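PDB 5V8K: p800 reaction center core protein from Heliobacterium modesticaldum, which forms the core of the homodimeric heliobacterial photosynthetic reaction center, holding bacteriochlorophylls and the [4Fe-4S] cluster at which two copies meet. Local coordinates for residues Pro256-Leu259 with Val260-Ile264; Lys415-Asp419 with Gly420-Cys424; Ile506-Gln509 with Thr510-Phe514. All coordinates share one frame; numbering follows the deposited sequence.

Contact 1: residues Pro256-Leu259 with Val260-Ile264; sequences PGLL and VKQAI
Gly-257 sits at the N-cap of helix 258-291, and its carbonyl oxygen O takes the N-H of Lys-261 at 2.8 Å and 168°, the first of three i to i+4 backbone bonds that continue with Gln-262 N to Leu-258 O and Ala-263 N to Leu-259 O. The second of these is bent, at 147°, with the third straighter again. The side chain of Lys-261 then turns back over the start of the helix. The chain turns about its CG-CD bond (chi3 -72°), bringing CE to 3.5 Å from Gly-257 O and 3.7 Å from Gly-257 C; with no side chain on Gly-257, CE can lie this close. From there NZ reaches out of the helix to a salt bridge with Asp-460 and hydrogen bonds with Asn-255, Ser-495 and the carbonyl of Leu-494. This is the opening turn of a long helix, predicted to span the membrane from Ile-264 onward, and Asp-460 is a calcium ligand, placing Lys-261 in the second shell of that metal. On another flank Gln-262 runs side by side with Leu-258, both side chains heading the same way, and its NE2 lies 3.7 Å from Leu-258 CG. Leu-259 instead crosses the glutamine obliquely, its CD2 branch 3.8 Å from Gln-262 OE1. The amide is thus flanked by two leucines, while its NE2 is satisfied by the carbonyl of Ala-598. Val-260 lays its CB 3.5 Å from Gly-257 O, adding a hydrocarbon cover to the same carbonyl that Lys-261 uses. Met-235 of helix 234-240 packs against Leu-259, Val-260 and Ala-263, and Thr-59 of helix 58-67 meets Leu-259 and Gln-262.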
loop_
_atom_site.group_PDB
_atom_site.type_symbol
_atom_site.label_atom_id
_atom_site.label_comp_id
_atom_site.label_asym_id
_atom_site.label_seq_id
_atom_site.Cartn_x
_atom_site.Cartn_y
_atom_site.Cartn_z
ATOM N N PRO A 256 -15.080 19.729 -18.997
ATOM C CA PRO A 256 -16.403 20.356 -18.828
ATOM C C PRO A 256 -17.216 19.775 -17.694
ATOM O O PRO A 256 -17.905 20.525 -16.984
ATOM C CB PRO A 256 -17.091 20.108 -20.181
ATOM C CG PRO A 256 -16.042 19.653 -21.094
ATOM C CD PRO A 256 -14.980 19.027 -20.286
ATOM N N GLY A 257 -17.152 18.448 -17.498
ATOM C CA GLY A 257 -17.890 17.795 -16.434
ATOM C C GLY A 257 -17.273 17.883 -15.058
ATOM O O GLY A 257 -17.734 17.178 -14.155
ATOM N N LEU A 258 -16.261 18.741 -14.866
ATOM C CA LEU A 258 -15.513 18.809 -13.611
ATOM C C LEU A 258 -16.409 18.671 -12.390
ATOM O O LEU A 258 -16.245 17.747 -11.588
ATOM C CB LEU A 258 -14.727 20.119 -13.527
ATOM C CG LEU A 258 -13.848 20.319 -12.284
ATOM C CD1 LEU A 258 -12.602 19.452 -12.305
ATOM C CD2 LEU A 258 -13.489 21.793 -12.163
ATOM N N LEU A 259 -17.350 19.611 -12.214
ATOM C CA LEU A 259 -18.128 19.641 -10.981
ATOM C C LEU A 259 -19.152 18.520 -10.949
ATOM O O LEU A 259 -19.437 17.983 -9.877
ATOM C CB LEU A 259 -18.835 20.981 -10.804
ATOM C CG LEU A 259 -17.945 22.222 -10.784
ATOM C CD1 LEU A 259 -18.789 23.450 -10.556
ATOM C CD2 LEU A 259 -16.883 22.080 -9.675
ATOM N N VAL A 260 -19.707 18.164 -12.111
ATOM C CA VAL A 260 -20.637 17.045 -12.159
ATOM C C VAL A 260 -19.949 15.781 -11.633
ATOM O O VAL A 260 -20.512 15.019 -10.844
ATOM C CB VAL A 260 -21.167 16.829 -13.581
ATOM C CG1 VAL A 260 -22.227 15.727 -13.573
ATOM C CG2 VAL A 260 -21.730 18.087 -14.171
ATOM N N LYS A 261 -18.734 15.526 -12.093
ATOM C CA LYS A 261 -18.047 14.314 -11.666
ATOM C C LYS A 261 -17.636 14.359 -10.199
ATOM O O LYS A 261 -17.546 13.298 -9.575
ATOM C CB LYS A 261 -16.860 14.045 -12.583
ATOM C CG LYS A 261 -17.332 13.639 -13.930
ATOM C CD LYS A 261 -16.219 13.396 -14.906
ATOM C CE LYS A 261 -15.578 14.649 -15.321
ATOM N NZ LYS A 261 -14.457 14.420 -16.251
ATOM N N GLN A 262 -17.445 15.545 -9.612
ATOM C CA GLN A 262 -17.252 15.615 -8.162
ATOM C C GLN A 262 -18.522 15.202 -7.428
ATOM O O GLN A 262 -18.470 14.423 -6.465
ATOM C CB GLN A 262 -16.827 17.015 -7.732
ATOM C CG GLN A 262 -15.385 17.338 -8.059
ATOM C CD GLN A 262 -15.060 18.842 -7.969
ATOM O OE1 GLN A 262 -15.622 19.568 -7.155
ATOM N NE2 GLN A 262 -14.129 19.288 -8.780
ATOM N N ALA A 263 -19.676 15.663 -7.898
ATOM C CA ALA A 263 -20.935 15.259 -7.291
ATOM C C ALA A 263 -21.167 13.764 -7.452
ATOM O O ALA A 263 -21.690 13.099 -6.548
ATOM C CB ALA A 263 -22.085 16.017 -7.915
ATOM N N ILE A 264 -20.805 13.230 -8.610
ATOM C CA ILE A 264 -20.974 11.809 -8.891
ATOM C C ILE A 264 -20.127 10.984 -7.935
ATOM O O ILE A 264 -20.595 10.007 -7.348
ATOM C CB ILE A 264 -20.617 11.519 -10.359
ATOM C CG1 ILE A 264 -21.744 12.016 -11.249
ATOM C CG2 ILE A 264 -20.374 10.010 -10.586
ATOM C CD1 ILE A 264 -21.414 11.993 -12.697
#

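Contact 2: residues Lys415-Asp419 with Gly420-Cys424; sequences KAKRD and GEFPC. With SF4 (iron/sulfur cluster), chain B.
Asp-419 turns its carboxylate onto the backbone of the residues that follow, and Phe-422 brings its ring back against the aspartate. OD1 of Asp-419 grips two N-H groups, each at 2.9 Å: that of Phe-422 N on its syn lone pair and that of Glu-421 N from above the carboxylate plane. The bond to Glu-421 makes an Asx turn, and the one to Phe-422 carries the same oxygen a residue further. CG of Asp-419 lies between the backbone N and the carbonyl carbon (chi1 59°), which folds the carboxylate over the turn. Phe-422 meets the aspartate by its edge, with CE1 3.1 Å from Asp-419 O. The side chains of Lys-417 and Phe-422 run at about a right angle, with CB of Lys-417 at the ring edge, 3.8 Å from CE1 of Phe-422. The guanidinium of Arg-418 stands nearly perpendicular to the ring, at 86°, and its NH2 approaches CB of Phe-422 at 3.7 Å. An alanine in place of Asp-419 would remove OD1 and would probably leave the N-H groups of Glu-421 and Phe-422 without this acceptor, setting the turn free to shift. Two residues beyond Phe-422, Cys-424 binds iron FE2 of the [4Fe-4S] cluster through SG at 2.4 Å, so the turn leads directly into a cluster ligand. NZ of Lys-417 hydrogen-bonds the carbonyls of Phe-402 and Ile-435 and also forms a salt bridge with Glu-548 of the second subunit; Glu-421 pairs with Lys-576. The whole loop lies between helices 407-411 and 437-447, with Pro-423 resting on the start of helix 575-599.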
loop_
_atom_site.group_PDB
_atom_site.type_symbol
_atom_site.label_atom_id
_atom_site.label_comp_id
_atom_site.label_asym_id
_atom_site.label_seq_id
_atom_site.Cartn_x
_atom_site.Cartn_y
_atom_site.Cartn_z
ATOM N N LYS A 415 -19.932 -24.141 19.351
ATOM C CA LYS A 415 -21.388 -24.085 19.352
ATOM C C LYS A 415 -21.896 -22.930 18.484
ATOM O O LYS A 415 -22.811 -23.102 17.668
ATOM C CB LYS A 415 -21.870 -23.949 20.789
ATOM C CG LYS A 415 -23.363 -24.168 20.991
ATOM C CD LYS A 415 -24.160 -22.860 20.874
ATOM C CE LYS A 415 -25.265 -22.800 21.922
ATOM N NZ LYS A 415 -26.349 -23.807 21.700
ATOM N N ALA A 416 -21.293 -21.751 18.624
ATOM C CA ALA A 416 -21.751 -20.556 17.931
ATOM C C ALA A 416 -20.774 -19.420 18.209
ATOM O O ALA A 416 -20.155 -19.366 19.273
ATOM C CB ALA A 416 -23.168 -20.182 18.386
ATOM N N LYS A 417 -20.637 -18.516 17.242
ATOM C CA LYS A 417 -19.920 -17.270 17.490
ATOM C C LYS A 417 -20.624 -16.516 18.625
ATOM O O LYS A 417 -21.846 -16.458 18.660
ATOM C CB LYS A 417 -19.885 -16.458 16.213
ATOM C CG LYS A 417 -19.067 -17.133 15.119
ATOM C CD LYS A 417 -19.182 -16.418 13.802
ATOM C CE LYS A 417 -18.532 -17.219 12.680
ATOM N NZ LYS A 417 -18.508 -16.508 11.382
ATOM N N ARG A 418 -19.872 -16.004 19.595
ATOM C CA ARG A 418 -20.496 -15.453 20.800
ATOM C C ARG A 418 -21.326 -14.201 20.494
ATOM O O ARG A 418 -22.463 -14.080 20.955
ATOM C CB ARG A 418 -19.416 -15.163 21.848
ATOM C CG ARG A 418 -19.728 -14.018 22.846
ATOM C CD ARG A 418 -18.500 -13.614 23.697
ATOM N NE ARG A 418 -17.301 -13.467 22.863
ATOM C CZ ARG A 418 -16.162 -14.139 23.029
ATOM N NH1 ARG A 418 -16.026 -15.000 24.031
ATOM N NH2 ARG A 418 -15.142 -13.940 22.204
ATOM N N ASP A 419 -20.787 -13.261 19.716
ATOM C CA ASP A 419 -21.504 -12.029 19.413
ATOM C C ASP A 419 -21.055 -11.519 18.054
ATOM O O ASP A 419 -20.342 -12.203 17.317
ATOM C CB ASP A 419 -21.285 -10.997 20.521
ATOM C CG ASP A 419 -19.830 -10.651 20.710
ATOM O OD1 ASP A 419 -19.094 -10.562 19.713
ATOM O OD2 ASP A 419 -19.416 -10.464 21.871
ATOM N N GLY A 420 -21.468 -10.297 17.728
ATOM C CA GLY A 420 -21.191 -9.682 16.464
ATOM C C GLY A 420 -19.955 -8.824 16.391
ATOM O O GLY A 420 -19.663 -8.290 15.312
ATOM N N GLU A 421 -19.207 -8.685 17.487
ATOM C CA GLU A 421 -18.137 -7.691 17.545
ATOM C C GLU A 421 -16.782 -8.213 17.971
ATOM O O GLU A 421 -15.799 -7.473 17.809
ATOM C CB GLU A 421 -18.509 -6.537 18.496
ATOM C CG GLU A 421 -18.869 -6.967 19.921
ATOM C CD GLU A 421 -19.048 -5.773 20.887
ATOM O OE1 GLU A 421 -18.116 -4.953 20.991
ATOM O OE2 GLU A 421 -20.107 -5.657 21.544
ATOM N N PHE A 422 -16.690 -9.440 18.493
ATOM C CA PHE A 422 -15.415 -9.984 18.941
ATOM C C PHE A 422 -14.412 -10.012 17.788
ATOM O O PHE A 422 -14.795 -10.219 16.627
ATOM C CB PHE A 422 -15.597 -11.384 19.545
ATOM C CG PHE A 422 -15.939 -12.479 18.538
ATOM C CD1 PHE A 422 -17.254 -12.698 18.144
ATOM C CD2 PHE A 422 -14.948 -13.295 18.004
ATOM C CE1 PHE A 422 -17.576 -13.675 17.251
ATOM C CE2 PHE A 422 -15.269 -14.293 17.093
ATOM C CZ PHE A 422 -16.579 -14.473 16.705
ATOM N N PRO A 423 -13.129 -9.751 18.063
ATOM C CA PRO A 423 -12.181 -9.529 16.975
ATOM C C PRO A 423 -11.528 -10.801 16.468
ATOM O O PRO A 423 -11.077 -10.841 15.325
ATOM C CB PRO A 423 -11.136 -8.605 17.609
ATOM C CG PRO A 423 -11.156 -8.999 19.078
ATOM C CD PRO A 423 -12.547 -9.465 19.387
ATOM N N CYS A 424 -11.447 -11.819 17.328
ATOM C CA CYS A 424 -10.745 -13.056 17.038
ATOM C C CYS A 424 -10.949 -13.993 18.219
ATOM O O CYS A 424 -11.489 -13.599 19.260
ATOM C CB CYS A 424 -9.253 -12.790 16.821
ATOM S SG CYS A 424 -8.404 -12.532 18.366
HETATM FE FE1 SF4 B . -5.223 -12.829 14.833
HETATM FE FE2 SF4 B . -6.299 -12.339 17.335
HETATM FE FE3 SF4 B . -4.033 -11.013 16.577
HETATM FE FE4 SF4 B . -3.952 -13.739 17.073
HETATM S S1 SF4 B . -4.470 -12.030 18.610
HETATM S S2 SF4 B . -3.006 -12.659 15.292
HETATM S S3 SF4 B . -5.955 -14.436 16.322
HETATM S S4 SF4 B . -6.090 -10.825 15.633
#

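Contact 3: residues Ile506-Gln509 with Thr510-Phe514; sequences IIQQ and TTAMF. With CA (calcium ion), chain C; GB0 (Bacteriochlorophyll g'), chain D.
Ile-506 opens this helical turn with a carbonyl oxygen O that accepts two bonds from Thr-510, OG1 at 2.8 Å and N at 2.9 Å, arriving from opposite faces of the carbonyl plane. The threonine hydroxyl stands anti to its own carbonyl carbon (chi1 -59°), pointing it back down the helix to that acceptor. Ile-506 also presents CG2 to the bacteriochlorophyll g', 3.7 Å from its CHD, while CG2 of Thr-510 lies 3.8 Å from CAC of the same pigment. One residue on, Ile-507 repeats the pattern: its O takes Thr-511 OG1 at 2.8 Å and the backbone N-H of Thr-511, again from the two faces. Its side chain belongs to the dimer interface, packing on Phe-514 of the second subunit. Gln-508 bonds through its carbonyl to Ala-512, and its side-chain OE1 receives NE2 of Gln-509 at 3.1 Å in an almost straight bond of 172°, lying in the amide plane of Gln-509. Gln-509, whose carbonyl bonds to Met-513, bends its chain at chi2 (-79°) and directs OE1 to the calcium ion at 2.3 Å. Two waters, Asp-460 and the carbonyl of Leu-597 complete the five ligands seen. Because OE1 is taken by the metal and NE2 by Gln-508, the amide is held against flipping, and the calcium probably polarises its carbonyl and strengthens NE2 as a donor. The hydroxyls of Thr-510 and Thr-511 are both spent on helix carbonyls, which in Thr-510 leaves CG2 facing the bacteriochlorophyll g'.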
loop_
_atom_site.group_PDB
_atom_site.type_symbol
_atom_site.label_atom_id
_atom_site.label_comp_id
_atom_site.label_asym_id
_atom_site.label_seq_id
_atom_site.Cartn_x
_atom_site.Cartn_y
_atom_site.Cartn_z
ATOM N N ILE A 506 -2.999 8.214 -14.348
ATOM C CA ILE A 506 -2.473 8.692 -13.069
ATOM C C ILE A 506 -1.272 9.594 -13.305
ATOM O O ILE A 506 -1.162 10.649 -12.689
ATOM C CB ILE A 506 -2.143 7.520 -12.116
ATOM C CG1 ILE A 506 -3.402 7.099 -11.361
ATOM C CG2 ILE A 506 -1.088 7.915 -11.084
ATOM C CD1 ILE A 506 -3.292 5.848 -10.598
ATOM N N ILE A 507 -0.382 9.218 -14.226
ATOM C CA ILE A 507 0.792 10.048 -14.505
ATOM C C ILE A 507 0.361 11.431 -15.000
ATOM O O ILE A 507 0.924 12.460 -14.591
ATOM C CB ILE A 507 1.727 9.375 -15.530
ATOM C CG1 ILE A 507 2.389 8.143 -14.912
ATOM C CG2 ILE A 507 2.833 10.377 -16.007
ATOM C CD1 ILE A 507 3.215 7.321 -15.956
ATOM N N GLN A 508 -0.604 11.460 -15.938
ATOM C CA GLN A 508 -1.028 12.703 -16.564
ATOM C C GLN A 508 -1.805 13.598 -15.594
ATOM O O GLN A 508 -1.574 14.804 -15.545
ATOM C CB GLN A 508 -1.860 12.380 -17.798
ATOM C CG GLN A 508 -2.236 13.596 -18.626
ATOM C CD GLN A 508 -3.494 14.285 -18.098
ATOM O OE1 GLN A 508 -4.415 13.650 -17.599
ATOM N NE2 GLN A 508 -3.542 15.586 -18.258
ATOM N N GLN A 509 -2.739 13.027 -14.840
ATOM C CA GLN A 509 -3.507 13.784 -13.862
ATOM C C GLN A 509 -2.612 14.324 -12.748
ATOM O O GLN A 509 -2.688 15.507 -12.391
ATOM C CB GLN A 509 -4.603 12.914 -13.294
ATOM C CG GLN A 509 -5.722 12.572 -14.280
ATOM C CD GLN A 509 -6.718 13.658 -14.469
ATOM O OE1 GLN A 509 -7.640 13.848 -13.665
ATOM N NE2 GLN A 509 -6.556 14.381 -15.533
ATOM N N THR A 510 -1.733 13.482 -12.214
ATOM C CA THR A 510 -0.836 13.929 -11.147
ATOM C C THR A 510 0.090 15.037 -11.628
ATOM O O THR A 510 0.376 15.985 -10.879
ATOM C CB THR A 510 -0.031 12.739 -10.601
ATOM O OG1 THR A 510 -0.913 11.745 -10.096
ATOM C CG2 THR A 510 0.816 13.165 -9.488
ATOM N N THR A 511 0.581 14.933 -12.872
ATOM C CA THR A 511 1.351 16.014 -13.473
ATOM C C THR A 511 0.526 17.310 -13.530
ATOM O O THR A 511 1.018 18.383 -13.178
ATOM C CB THR A 511 1.840 15.605 -14.871
ATOM O OG1 THR A 511 2.751 14.520 -14.732
ATOM C CG2 THR A 511 2.587 16.754 -15.563
ATOM N N ALA A 512 -0.749 17.211 -13.912
ATOM C CA ALA A 512 -1.609 18.381 -13.961
ATOM C C ALA A 512 -1.847 18.970 -12.573
ATOM O O ALA A 512 -2.046 20.180 -12.450
ATOM C CB ALA A 512 -2.951 18.042 -14.594
ATOM N N MET A 513 -1.811 18.135 -11.524
ATOM C CA MET A 513 -2.052 18.613 -10.164
ATOM C C MET A 513 -0.992 19.606 -9.702
ATOM O O MET A 513 -1.279 20.444 -8.840
ATOM C CB MET A 513 -2.120 17.449 -9.176
ATOM C CG MET A 513 -3.371 16.638 -9.252
ATOM S SD MET A 513 -3.192 15.156 -8.214
ATOM C CE MET A 513 -4.375 14.033 -8.983
ATOM N N PHE A 514 0.225 19.541 -10.252
ATOM C CA PHE A 514 1.266 20.483 -9.866
ATOM C C PHE A 514 0.905 21.920 -10.245
ATOM O O PHE A 514 1.455 22.863 -9.656
ATOM C CB PHE A 514 2.632 20.114 -10.497
ATOM C CG PHE A 514 3.336 19.020 -9.786
ATOM C CD1 PHE A 514 4.121 19.298 -8.670
ATOM C CD2 PHE A 514 3.171 17.694 -10.181
ATOM C CE1 PHE A 514 4.727 18.268 -7.945
ATOM C CE2 PHE A 514 3.790 16.640 -9.482
ATOM C CZ PHE A 514 4.576 16.922 -8.375
HETATM CA CA CA C . -9.924 14.330 -13.479
HETATM C C1 GB0 D . -7.074 -0.021 -4.328
HETATM C C2 GB0 D . -7.536 0.198 -5.738
HETATM C C3 GB0 D . -6.637 0.440 -6.658
HETATM C C4 GB0 D . -5.184 0.499 -6.343
HETATM C C5 GB0 D . -7.117 0.663 -8.033
HETATM C C6 GB0 D . -6.430 -0.285 -8.978
HETATM N NB GB0 D . 1.149 5.147 -4.286
HETATM N ND GB0 D . -1.720 7.191 -6.091
HETATM C C10 GB0 D . -8.479 -0.253 -12.246
HETATM C C11 GB0 D . -8.796 -1.515 -13.022
HETATM C C12 GB0 D . -8.870 -1.192 -14.496
HETATM C C13 GB0 D . -9.539 -2.005 -15.325
HETATM C C14 GB0 D . -10.255 -3.205 -14.811
HETATM C C15 GB0 D . -9.590 -1.773 -16.810
HETATM C C1A GB0 D . -3.063 5.144 -4.183
HETATM C C1B GB0 D . 1.041 4.428 -3.170
HETATM C C1C GB0 D . 2.174 7.097 -6.449
HETATM C C1D GB0 D . -1.849 8.186 -6.925
HETATM C C2A GB0 D . -3.787 4.518 -3.011
HETATM C C2B GB0 D . 2.318 4.110 -2.748
HETATM C C2C GB0 D . 3.029 7.787 -7.450
HETATM C C2D GB0 D . -3.246 8.753 -7.410
HETATM C C3A GB0 D . -2.657 4.380 -2.015
HETATM C C3B GB0 D . 3.228 4.655 -3.624
HETATM C C3C GB0 D . 1.819 8.503 -7.907
HETATM C C3D GB0 D . -3.870 7.799 -6.612
HETATM C C4A GB0 D . -1.508 4.600 -2.955
HETATM C C4B GB0 D . 2.465 5.349 -4.564
HETATM C C4C GB0 D . 0.642 8.225 -7.235
HETATM C C4D GB0 D . -3.046 6.916 -5.846
HETATM C C7 GB0 D . -6.936 0.009 -10.361
HETATM C C8 GB0 D . -8.019 -0.598 -10.853
HETATM C C9 GB0 D . -8.797 -1.552 -10.005
HETATM C CAA GB0 D . -4.419 3.175 -3.344
HETATM C CAB GB0 D . 4.688 4.436 -3.434
HETATM C CAC GB0 D . 1.767 9.485 -9.009
HETATM C CAD GB0 D . -5.267 7.449 -6.336
HETATM C CBA GB0 D . -5.270 2.662 -2.186
HETATM C CBB GB0 D . 5.661 5.101 -3.961
HETATM C CBC GB0 D . 2.985 9.885 -9.809
HETATM C CBD GB0 D . -5.266 6.313 -5.354
HETATM C CED GB0 D . -8.143 4.094 -6.296
HETATM C CGA GB0 D . -5.959 1.369 -2.554
HETATM C CGD GB0 D . -5.961 5.185 -6.019
HETATM C CHA GB0 D . -3.831 6.078 -5.039
HETATM C CHB GB0 D . -0.278 4.124 -2.592
HETATM C CHC GB0 D . 3.014 6.166 -5.667
HETATM C CHD GB0 D . -0.666 8.809 -7.529
HETATM C CMA GB0 D . -2.611 5.447 -0.895
HETATM C CMB GB0 D . 2.703 3.239 -1.609
HETATM C CMC GB0 D . 4.060 8.667 -6.734
HETATM C CMD GB0 D . -3.675 9.821 -8.322
HETATM N NA GB0 D . -1.757 5.362 -4.015
HETATM N NC GB0 D . 0.876 7.297 -6.295
HETATM O O1A GB0 D . -5.787 0.334 -1.923
HETATM O O1D GB0 D . -5.470 4.465 -6.879
HETATM O O2A GB0 D . -6.607 1.249 -3.847
HETATM O O2D GB0 D . -7.308 4.993 -5.613
HETATM O OBD GB0 D . -6.398 7.933 -6.674
HETATM MG MG GB0 D . -0.329 6.358 -4.963
HETATM O O HOH W 1 -10.132 14.643 -15.802
HETATM O O HOH W 2 -12.365 14.947 -13.466
#

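Along the chain the three contacts come in series. Contact 1 begins helix 258-291, contact 2 lies in the loop between helices 407-411 and 437-447, and contact 3 is part of helix 502-513. Contacts 1 and 3 are close, with centres 18 Å apart and nearest atoms about 7 Å, and Asp-460 joins them: it pairs with Lys-261 and shares the calcium with Gln-509. Contact 2 stands far off, its centre 43 Å from that of contact 1 and 46 Å from that of contact 3. Contacts 2 and 3 both touch the second subunit, one beside the iron-sulfur cluster, the other beside bacteriochlorophyll g', consistent with opposite ends of the electron-transfer path.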